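Local atomic coordinates of arginine kinase (Anthopleura japonica, PDB entry 4RF6), a protein that catalyses the reversible transfer of a phosphate group between ATP and L-arginine, giving phospho-L-arginine and ADP, as a monomer built of two tandem phosphagen kinase units. Residues G492-T496 with P497-R501; L153-E156 with K157-G161; V292-P295 with H296-E299. All coordinates share one frame; numbering follows the deposited sequence.

Contact 1. Residues G492-T496 with P497-R501; sequences GYALT and PGLTR
Leu499 folds back over the turn that precedes it, and its two methyl groups reach different parts of that turn. CD2 lies 3.7 Å from the carbonyl oxygen Ala494 O and 4.3 Å from Ala494 CB, with Tyr493 CB at a similar range, while CD1 comes to 3.9 Å from Thr496 CA. The torsion behind this sets Leu499 CG beside its own backbone N (chi1 -73°) and brings CG to 3.4 Å from Leu495 O. The chain reverses in a type I beta turn over Leu495-Gly498: Gly498 N donates to Leu495 O at 3.0 Å, approaching from above the carbonyl plane, and a long, weak bond follows from Leu499 N to Thr496 O. Thr496 and Pro497 occupy the central positions of the turn, where the proline ring, its CD 3.9 Å from Leu495 CB, holds the bend.

A water lies between Thr496 O and Leu499 O, within reach of both, though it has more acceptors nearby than protons. Further out, Glu503 of helix 501-516 takes the backbone N-H groups of both Ala494 and Thr500. Thr500 is the N-cap, and its own side chain caps a backbone N just beyond Arg501, so Thr500 and Glu503 show a reciprocal pattern consistent with a capping box. Ile507 of the same helix packs on both Tyr493 and Leu499. The segment thus joins strand 479-488 to helix 501-516 in the second catalytic domain.

Ala494 O also accepts from Gln586 and Gln619, so this buried carbonyl, flanked by leucine carbon, receives two amide donors from other loops.

Contact 2. Residues L153-E156 with K157-G161; sequences LEIE and KKVVG
Lys157, Lys158, Val159 and Val160 each donate a backbone N-H to the carbonyl four residues earlier, from Leu153 to Glu156, at 2.9 to 3.0 Å, and the Val159 bond runs nearly straight on from the Ile155 carbonyl. This regular ladder sets side chains four residues apart next to each other.

Glu154 and Lys158 lie side by side and point the same way. The glutamate is extended, with CG anti to the backbone N (chi1 -176°), whereas the lysine chain bends at each of its outer torsions and curls back, bringing CD to 3.7 Å from Glu154 CG. Its ammonium ends 3.6 Å from Glu154 OE2, a salt bridge of rather long reach. Both groups are also hydrogen-bonded to the hydroxyl of Tyr141, which ties the ion pair to a neighbouring loop.

Helix 149-163 belongs to the first catalytic domain and packs by its apolar side against the antiparallel sheet typical of phosphagen kinases, touching strands 172-176 and 225-229. Ile155 and Val159 form part of that side: they sit next to each other, heading the same way, with CG2 meeting CG2 at 4.2 Å. Val159 rests on Leu229, and Ile155 on Tyr141, Asn230 and His234. In Val159, CG2 stands beside the backbone N, which leaves it 3.2 Å from Ile155 O, close against the preceding turn.

One position further round, Glu156 and Val160 repeat the pattern with a mixed pair, Glu156 CG lying 4.1 Å from Val160 CG2. Here the aliphatic part of the glutamate does the touching across the turn, while its carboxylate, through OE1, is hydrogen-bonded to the hydroxyl of Tyr174, against whose side chain Val160 also packs.

Contact 3. Residues V292-P295 with H296-E299; sequences VKIP and HAKE
Ile294 and Ala297 meet through their CB atoms, 4.0 Å apart, in the short, weakly bonded helical turn that follows strand 286-293. The CG1 branch of the isoleucine is placed between its own backbone N and carbonyl carbon (chi1 47°), a crowded position for this side chain. Both residues are buried: Glu362 and Leu361 of helix 344-370 lie against Ile294 and Ala297 respectively, with Phe303 and Tyr332 also on the isoleucine.

Pro295 and His296 each point away from the opposite segment, toward helix 344-370, where the proline meets Glu362 and the histidine packs on Ala365. The imidazole of His296 stands obliquely to the backbone beside it, with CG 4.1 Å from Pro295 C. Its ND1 is hydrogen-bonded to Glu362 OE2, and a weaker bond links NE2 to Lys369. The other oxygen of Glu362 accepts the backbone N-H of Ala297, so one carboxylate grips both a side chain and the backbone of this turn.

Lys298 and Glu299 approach the start of the turn with their aliphatic parts. Lys298 CB sits 3.6 Å from Pro295 O, and the chain then bends away to lie on Phe303 and Tyr332. In Glu299 a chi1 of -43° puts CG 3.5 Å from Pro295 O, and the bend at chi2 then turns the carboxylate. Lys298 N donates to Ile294 O at 3.2 Å, and Glu299 N bonds to His296 O.

Glu362 adds to these backbone bonds by holding the His296 ring and the Ala297 N-H. Since the ammonium of Lys369 can only donate, NE2 of His296 probably accepts weakly from it, while ND1 probably gives its proton to Glu362, consistent with a neutral ring.

Along the chain the order is contact 2, contact 3, contact 1: one helix interior, one strand-to-helix turn and one loop turn. Contacts 2 and 3 belong to the first catalytic domain, yet their centres lie about 44 Å apart: helix 149-163 packs near the end of the eight-stranded sheet formed by strand 172-176, whereas 292-299 leaves strand 286-293 toward helix 344-370. Contact 1, in the second catalytic domain, precedes helix 501-516, the counterpart of helix 149-163. Its centre is about 25 Å from that of contact 3 and about 44 Å from that of contact 2. Its Arg501 meets Pro122 by a backbone bond, Asn124, and, weakly, Glu241, so contact 1 lies where the tandem units meet.

Contact 1. Residues G492-T496 with P497-R501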
ATOM      1  N   GLY A 492      -9.675   2.711 -20.816  1.00 12.99           N
ATOM      2  CA  GLY A 492      -8.268   3.006 -20.990  1.00 17.99           C
ATOM      3  C   GLY A 492      -7.370   2.280 -20.007  1.00 22.92           C
ATOM      4  O   GLY A 492      -6.149   2.438 -20.044  1.00 24.42           O
ATOM      5  N   TYR A 493      -7.972   1.482 -19.129  1.00 20.10           N
ATOM      6  CA  TYR A 493      -7.206   0.769 -18.119  1.00 17.01           C
ATOM      7  C   TYR A 493      -7.492  -0.726 -18.158  1.00 13.98           C
ATOM      8  O   TYR A 493      -8.417  -1.174 -18.829  1.00 14.15           O
ATOM      9  CB  TYR A 493      -7.524   1.334 -16.734  1.00 15.56           C
ATOM     10  CG  TYR A 493      -7.171   2.793 -16.601  1.00 16.37           C
ATOM     11  CD1 TYR A 493      -5.877   3.183 -16.280  1.00 17.25           C
ATOM     12  CD2 TYR A 493      -8.126   3.780 -16.814  1.00 17.67           C
ATOM     13  CE1 TYR A 493      -5.544   4.513 -16.170  1.00 20.21           C
ATOM     14  CE2 TYR A 493      -7.806   5.115 -16.696  1.00 20.08           C
ATOM     15  CZ  TYR A 493      -6.513   5.474 -16.376  1.00 21.75           C
ATOM     16  OH  TYR A 493      -6.185   6.801 -16.261  1.00 23.00           O
ATOM     17  N   ALA A 494      -6.692  -1.499 -17.434  1.00 14.18           N
ATOM     18  CA  ALA A 494      -7.013  -2.905 -17.208  1.00 15.09           C
ATOM     19  C   ALA A 494      -8.287  -2.944 -16.374  1.00 15.72           C
ATOM     20  O   ALA A 494      -8.808  -1.896 -15.962  1.00 14.79           O
ATOM     21  CB  ALA A 494      -5.879  -3.595 -16.475  1.00 18.02           C
ATOM     22  N   LEU A 495      -8.805  -4.138 -16.111  1.00 12.58           N
ATOM     23  CA  LEU A 495      -9.881  -4.238 -15.135  1.00 14.58           C
ATOM     24  C   LEU A 495      -9.205  -4.377 -13.777  1.00 16.79           C
ATOM     25  O   LEU A 495      -7.981  -4.499 -13.711  1.00 16.89           O
ATOM     26  CB  LEU A 495     -10.815  -5.403 -15.455  1.00 12.95           C
ATOM     27  CG  LEU A 495     -11.616  -5.202 -16.748  1.00 12.80           C
ATOM     28  CD1 LEU A 495     -12.192  -6.506 -17.278  1.00 13.68           C
ATOM     29  CD2 LEU A 495     -12.731  -4.201 -16.513  1.00  9.15           C
ATOM     30  N   THR A 496      -9.979  -4.330 -12.698  1.00 15.24           N
ATOM     31  CA  THR A 496      -9.419  -4.404 -11.345  1.00 14.42           C
ATOM     32  C   THR A 496      -8.377  -5.519 -11.095  1.00 14.05           C
ATOM     33  O   THR A 496      -7.345  -5.259 -10.464  1.00 14.32           O
ATOM     34  CB  THR A 496     -10.542  -4.435 -10.280  1.00 16.81           C
ATOM     35  OG1 THR A 496     -11.246  -3.183 -10.308  1.00 21.77           O
ATOM     36  CG2 THR A 496      -9.968  -4.626  -8.903  1.00 21.88           C
ATOM     37  N   PRO A 497      -8.628  -6.753 -11.582  1.00 14.60           N
ATOM     38  CA  PRO A 497      -7.647  -7.805 -11.270  1.00 14.71           C
ATOM     39  C   PRO A 497      -6.304  -7.610 -11.963  1.00 17.49           C
ATOM     40  O   PRO A 497      -5.312  -8.198 -11.521  1.00 20.28           O
ATOM     41  CB  PRO A 497      -8.311  -9.073 -11.813  1.00 14.19           C
ATOM     42  CG  PRO A 497      -9.780  -8.758 -11.840  1.00 17.04           C
ATOM     43  CD  PRO A 497      -9.833  -7.311 -12.222  1.00 13.03           C
ATOM     44  N   GLY A 498      -6.265  -6.821 -13.036  1.00 16.78           N
ATOM     45  CA  GLY A 498      -5.043  -6.678 -13.812  1.00 15.07           C
ATOM     46  C   GLY A 498      -4.347  -5.339 -13.644  1.00 16.03           C
ATOM     47  O   GLY A 498      -3.327  -5.076 -14.287  1.00 16.42           O
ATOM     48  N   LEU A 499      -4.895  -4.493 -12.774  1.00 17.17           N
ATOM     49  CA  LEU A 499      -4.378  -3.136 -12.582  1.00 16.64           C
ATOM     50  C   LEU A 499      -2.932  -3.103 -12.097  1.00 18.49           C
ATOM     51  O   LEU A 499      -2.538  -3.885 -11.227  1.00 15.98           O
ATOM     52  CB  LEU A 499      -5.246  -2.361 -11.581  1.00 16.31           C
ATOM     53  CG  LEU A 499      -6.626  -1.867 -11.999  1.00 16.96           C
ATOM     54  CD1 LEU A 499      -7.303  -1.143 -10.834  1.00 19.90           C
ATOM     55  CD2 LEU A 499      -6.528  -0.949 -13.202  1.00 16.92           C
ATOM     56  N   THR A 500      -2.146  -2.185 -12.663  1.00 21.89           N
ATOM     57  CA  THR A 500      -0.817  -1.881 -12.142  1.00 20.68           C
ATOM     58  C   THR A 500      -0.962  -0.805 -11.077  1.00 18.06           C
ATOM     59  O   THR A 500      -2.027  -0.192 -10.946  1.00 16.83           O
ATOM     60  CB  THR A 500       0.140  -1.368 -13.230  1.00 21.73           C
ATOM     61  OG1 THR A 500      -0.324  -0.102 -13.718  1.00 20.65           O
ATOM     62  CG2 THR A 500       0.248  -2.359 -14.384  1.00 22.33           C
ATOM     63  N   ARG A 501       0.098  -0.566 -10.312  1.00 18.56           N
ATOM     64  CA  ARG A 501       0.044   0.440  -9.258  1.00 16.90           C
ATOM     65  C   ARG A 501      -0.352   1.808  -9.798  1.00 17.70           C
ATOM     66  O   ARG A 501      -1.247   2.464  -9.251  1.00 17.57           O
ATOM     67  CB  ARG A 501       1.385   0.556  -8.537  1.00 20.54           C
ATOM     68  CG  ARG A 501       1.459   1.752  -7.598  1.00 20.72           C
ATOM     69  CD  ARG A 501       2.630   1.638  -6.634  1.00 22.16           C
ATOM     70  NE  ARG A 501       2.525   2.638  -5.578  1.00 24.44           N
ATOM     71  CZ  ARG A 501       3.135   3.819  -5.597  1.00 24.74           C
ATOM     72  NH1 ARG A 501       3.929   4.153  -6.608  1.00 24.09           N
ATOM     73  NH2 ARG A 501       2.957   4.664  -4.596  1.00 27.91           N
TER
HETATM   74  O   HOH W   1      -4.293  -5.267  -9.568  1.00 24.17           O

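Contact 2. Residues L153-E156 with K157-G161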
ATOM      1  N   LEU A 153      19.748  24.099  16.778  1.00 17.74           N
ATOM      2  CA  LEU A 153      18.746  25.046  16.301  1.00 20.55           C
ATOM      3  C   LEU A 153      19.137  25.628  14.945  1.00 20.26           C
ATOM      4  O   LEU A 153      18.289  25.819  14.065  1.00 21.10           O
ATOM      5  CB  LEU A 153      18.546  26.154  17.338  1.00 21.10           C
ATOM      6  CG  LEU A 153      17.861  25.665  18.608  1.00 23.33           C
ATOM      7  CD1 LEU A 153      17.975  26.676  19.733  1.00 25.09           C
ATOM      8  CD2 LEU A 153      16.403  25.374  18.305  1.00 25.92           C
ATOM      9  N   GLU A 154      20.427  25.902  14.781  1.00 20.37           N
ATOM     10  CA  GLU A 154      20.947  26.423  13.523  1.00 25.21           C
ATOM     11  C   GLU A 154      20.814  25.377  12.419  1.00 23.30           C
ATOM     12  O   GLU A 154      20.539  25.704  11.262  1.00 23.67           O
ATOM     13  CB  GLU A 154      22.407  26.840  13.695  1.00 28.37           C
ATOM     14  CG  GLU A 154      23.032  27.492  12.474  1.00 35.03           C
ATOM     15  CD  GLU A 154      24.367  28.130  12.797  1.00 39.27           C
ATOM     16  OE1 GLU A 154      24.398  29.041  13.652  1.00 44.30           O
ATOM     17  OE2 GLU A 154      25.381  27.711  12.206  1.00 38.40           O
ATOM     18  N   ILE A 155      21.011  24.115  12.788  1.00 22.41           N
ATOM     19  CA  ILE A 155      20.858  23.004  11.851  1.00 23.45           C
ATOM     20  C   ILE A 155      19.406  22.882  11.387  1.00 22.19           C
ATOM     21  O   ILE A 155      19.144  22.804  10.190  1.00 21.23           O
ATOM     22  CB  ILE A 155      21.314  21.670  12.476  1.00 22.31           C
ATOM     23  CG1 ILE A 155      22.839  21.603  12.562  1.00 26.83           C
ATOM     24  CG2 ILE A 155      20.796  20.489  11.666  1.00 19.18           C
ATOM     25  CD1 ILE A 155      23.352  20.529  13.523  1.00 26.42           C
ATOM     26  N   GLU A 156      18.473  22.863  12.338  1.00 19.65           N
ATOM     27  CA  GLU A 156      17.051  22.790  12.010  1.00 22.29           C
ATOM     28  C   GLU A 156      16.686  23.908  11.040  1.00 25.51           C
ATOM     29  O   GLU A 156      16.025  23.680  10.023  1.00 23.14           O
ATOM     30  CB  GLU A 156      16.185  22.914  13.267  1.00 22.35           C
ATOM     31  CG  GLU A 156      14.677  22.993  12.967  1.00 20.73           C
ATOM     32  CD  GLU A 156      13.836  23.368  14.179  1.00 23.84           C
ATOM     33  OE1 GLU A 156      12.635  23.010  14.206  1.00 20.80           O
ATOM     34  OE2 GLU A 156      14.370  24.028  15.098  1.00 24.95           O
ATOM     35  N   LYS A 157      17.145  25.113  11.358  1.00 26.16           N
ATOM     36  CA  LYS A 157      16.831  26.295  10.568  1.00 29.90           C
ATOM     37  C   LYS A 157      17.377  26.211   9.144  1.00 29.62           C
ATOM     38  O   LYS A 157      16.674  26.541   8.180  1.00 30.77           O
ATOM     39  CB  LYS A 157      17.366  27.550  11.261  1.00 34.64           C
ATOM     40  CG  LYS A 157      17.637  28.701  10.302  1.00 40.80           C
ATOM     41  CD  LYS A 157      17.835  30.010  11.048  1.00 47.27           C
ATOM     42  CE  LYS A 157      18.107  31.161  10.090  1.00 51.79           C
ATOM     43  NZ  LYS A 157      17.991  32.486  10.772  1.00 54.08           N
ATOM     44  N   LYS A 158      18.629  25.782   9.012  1.00 25.79           N
ATOM     45  CA  LYS A 158      19.252  25.649   7.700  1.00 28.19           C
ATOM     46  C   LYS A 158      18.562  24.574   6.877  1.00 27.11           C
ATOM     47  O   LYS A 158      18.304  24.766   5.689  1.00 28.35           O
ATOM     48  CB  LYS A 158      20.743  25.327   7.834  1.00 30.01           C
ATOM     49  CG  LYS A 158      21.613  26.562   7.987  1.00 33.85           C
ATOM     50  CD  LYS A 158      22.782  26.319   8.924  1.00 35.69           C
ATOM     51  CE  LYS A 158      24.043  25.910   8.185  1.00 35.93           C
ATOM     52  NZ  LYS A 158      25.245  26.533   8.829  1.00 34.92           N
ATOM     53  N   VAL A 159      18.266  23.447   7.517  1.00 23.28           N
ATOM     54  CA  VAL A 159      17.641  22.322   6.827  1.00 21.54           C
ATOM     55  C   VAL A 159      16.250  22.693   6.330  1.00 22.45           C
ATOM     56  O   VAL A 159      15.924  22.482   5.158  1.00 22.55           O
ATOM     57  CB  VAL A 159      17.579  21.065   7.722  1.00 20.72           C
ATOM     58  CG1 VAL A 159      16.665  20.015   7.111  1.00 19.44           C
ATOM     59  CG2 VAL A 159      18.973  20.494   7.922  1.00 17.62           C
ATOM     60  N   VAL A 160      15.438  23.254   7.223  1.00 22.79           N
ATOM     61  CA  VAL A 160      14.072  23.658   6.881  1.00 27.83           C
ATOM     62  C   VAL A 160      14.049  24.626   5.693  1.00 30.58           C
ATOM     63  O   VAL A 160      13.200  24.514   4.800  1.00 30.85           O
ATOM     64  CB  VAL A 160      13.335  24.258   8.094  1.00 28.79           C
ATOM     65  CG1 VAL A 160      12.018  24.893   7.678  1.00 31.18           C
ATOM     66  CG2 VAL A 160      13.089  23.181   9.145  1.00 28.69           C
ATOM     67  N   GLY A 161      15.004  25.556   5.671  1.00 30.53           N
ATOM     68  CA  GLY A 161      15.148  26.486   4.563  1.00 29.37           C
ATOM     69  C   GLY A 161      15.321  25.801   3.217  1.00 29.77           C
ATOM     70  O   GLY A 161      14.786  26.262   2.205  1.00 28.22           O
TER

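Contact 3. Residues V292-P295 with H296-E299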
ATOM      1  N   VAL A 292       8.936  -8.405  -0.494  1.00 22.41           N
ATOM      2  CA  VAL A 292       8.634  -9.238  -1.653  1.00 21.43           C
ATOM      3  C   VAL A 292       8.146 -10.621  -1.225  1.00 24.88           C
ATOM      4  O   VAL A 292       8.635 -11.188  -0.245  1.00 26.19           O
ATOM      5  CB  VAL A 292       9.856  -9.350  -2.596  1.00 21.28           C
ATOM      6  CG1 VAL A 292      11.008 -10.083  -1.913  1.00 24.02           C
ATOM      7  CG2 VAL A 292       9.474 -10.044  -3.892  1.00 21.10           C
ATOM      8  N   LYS A 293       7.169 -11.152  -1.955  1.00 22.86           N
ATOM      9  CA  LYS A 293       6.590 -12.451  -1.631  1.00 26.91           C
ATOM     10  C   LYS A 293       7.261 -13.542  -2.449  1.00 27.66           C
ATOM     11  O   LYS A 293       7.001 -13.683  -3.648  1.00 28.36           O
ATOM     12  CB  LYS A 293       5.088 -12.444  -1.910  1.00 30.84           C
ATOM     13  CG  LYS A 293       4.375 -13.752  -1.600  1.00 36.76           C
ATOM     14  CD  LYS A 293       2.891 -13.495  -1.390  1.00 42.87           C
ATOM     15  CE  LYS A 293       2.165 -14.716  -0.836  1.00 47.55           C
ATOM     16  NZ  LYS A 293       2.019 -15.809  -1.834  1.00 49.26           N
ATOM     17  N   ILE A 294       8.132 -14.307  -1.800  1.00 33.83           N
ATOM     18  CA  ILE A 294       8.903 -15.342  -2.481  1.00 35.92           C
ATOM     19  C   ILE A 294       8.975 -16.668  -1.700  1.00 36.52           C
ATOM     20  O   ILE A 294      10.067 -17.157  -1.403  1.00 36.10           O
ATOM     21  CB  ILE A 294      10.331 -14.833  -2.801  1.00 36.59           C
ATOM     22  CG1 ILE A 294      10.942 -14.151  -1.575  1.00 36.15           C
ATOM     23  CG2 ILE A 294      10.311 -13.850  -3.973  1.00 37.23           C
ATOM     24  CD1 ILE A 294      12.377 -13.663  -1.780  1.00 37.81           C
ATOM     25  N   PRO A 295       7.807 -17.270  -1.382  1.00 40.01           N
ATOM     26  CA  PRO A 295       7.866 -18.509  -0.593  1.00 43.74           C
ATOM     27  C   PRO A 295       8.498 -19.677  -1.356  1.00 47.16           C
ATOM     28  O   PRO A 295       9.041 -20.586  -0.728  1.00 48.80           O
ATOM     29  CB  PRO A 295       6.392 -18.805  -0.288  1.00 42.04           C
ATOM     30  CG  PRO A 295       5.637 -18.146  -1.380  1.00 40.57           C
ATOM     31  CD  PRO A 295       6.419 -16.904  -1.725  1.00 38.77           C
ATOM     32  N   HIS A 296       8.433 -19.648  -2.683  1.00 46.61           N
ATOM     33  CA  HIS A 296       9.027 -20.705  -3.495  1.00 49.35           C
ATOM     34  C   HIS A 296      10.545 -20.560  -3.603  1.00 48.14           C
ATOM     35  O   HIS A 296      11.284 -21.535  -3.469  1.00 45.76           O
ATOM     36  CB  HIS A 296       8.418 -20.721  -4.901  1.00 52.42           C
ATOM     37  CG  HIS A 296       6.956 -21.041  -4.930  1.00 54.95           C
ATOM     38  ND1 HIS A 296       5.989 -20.080  -5.135  1.00 56.43           N
ATOM     39  CD2 HIS A 296       6.297 -22.215  -4.788  1.00 57.78           C
ATOM     40  CE1 HIS A 296       4.797 -20.649  -5.117  1.00 57.59           C
ATOM     41  NE2 HIS A 296       4.956 -21.944  -4.908  1.00 58.82           N
ATOM     42  N   ALA A 297      11.002 -19.338  -3.859  1.00 46.91           N
ATOM     43  CA  ALA A 297      12.429 -19.065  -4.003  1.00 46.70           C
ATOM     44  C   ALA A 297      13.187 -19.380  -2.711  1.00 46.33           C
ATOM     45  O   ALA A 297      14.373 -19.719  -2.740  1.00 47.33           O
ATOM     46  CB  ALA A 297      12.658 -17.615  -4.423  1.00 45.57           C
ATOM     47  N   LYS A 298      12.488 -19.268  -1.584  1.00 45.55           N
ATOM     48  CA  LYS A 298      13.047 -19.558  -0.264  1.00 47.25           C
ATOM     49  C   LYS A 298      13.518 -21.010  -0.146  1.00 48.47           C
ATOM     50  O   LYS A 298      14.529 -21.301   0.501  1.00 47.36           O
ATOM     51  CB  LYS A 298      12.000 -19.250   0.812  1.00 48.08           C
ATOM     52  CG  LYS A 298      12.411 -19.595   2.241  1.00 49.39           C
ATOM     53  CD  LYS A 298      13.739 -18.953   2.629  1.00 50.17           C
ATOM     54  CE  LYS A 298      14.024 -19.117   4.119  1.00 51.41           C
ATOM     55  NZ  LYS A 298      13.717 -20.494   4.604  1.00 53.35           N
ATOM     56  N   GLU A 299      12.783 -21.914  -0.788  1.00 49.29           N
ATOM     57  CA  GLU A 299      13.073 -23.344  -0.728  1.00 52.05           C
ATOM     58  C   GLU A 299      14.013 -23.797  -1.850  1.00 51.80           C
ATOM     59  O   GLU A 299      14.352 -24.978  -1.944  1.00 54.16           O
ATOM     60  CB  GLU A 299      11.771 -24.150  -0.780  1.00 56.34           C
ATOM     61  CG  GLU A 299      10.646 -23.591   0.094  1.00 61.11           C
ATOM     62  CD  GLU A 299      11.005 -23.557   1.571  1.00 65.24           C
ATOM     63  OE1 GLU A 299      11.803 -24.411   2.011  1.00 67.40           O
ATOM     64  OE2 GLU A 299      10.491 -22.675   2.294  1.00 65.58           O
TER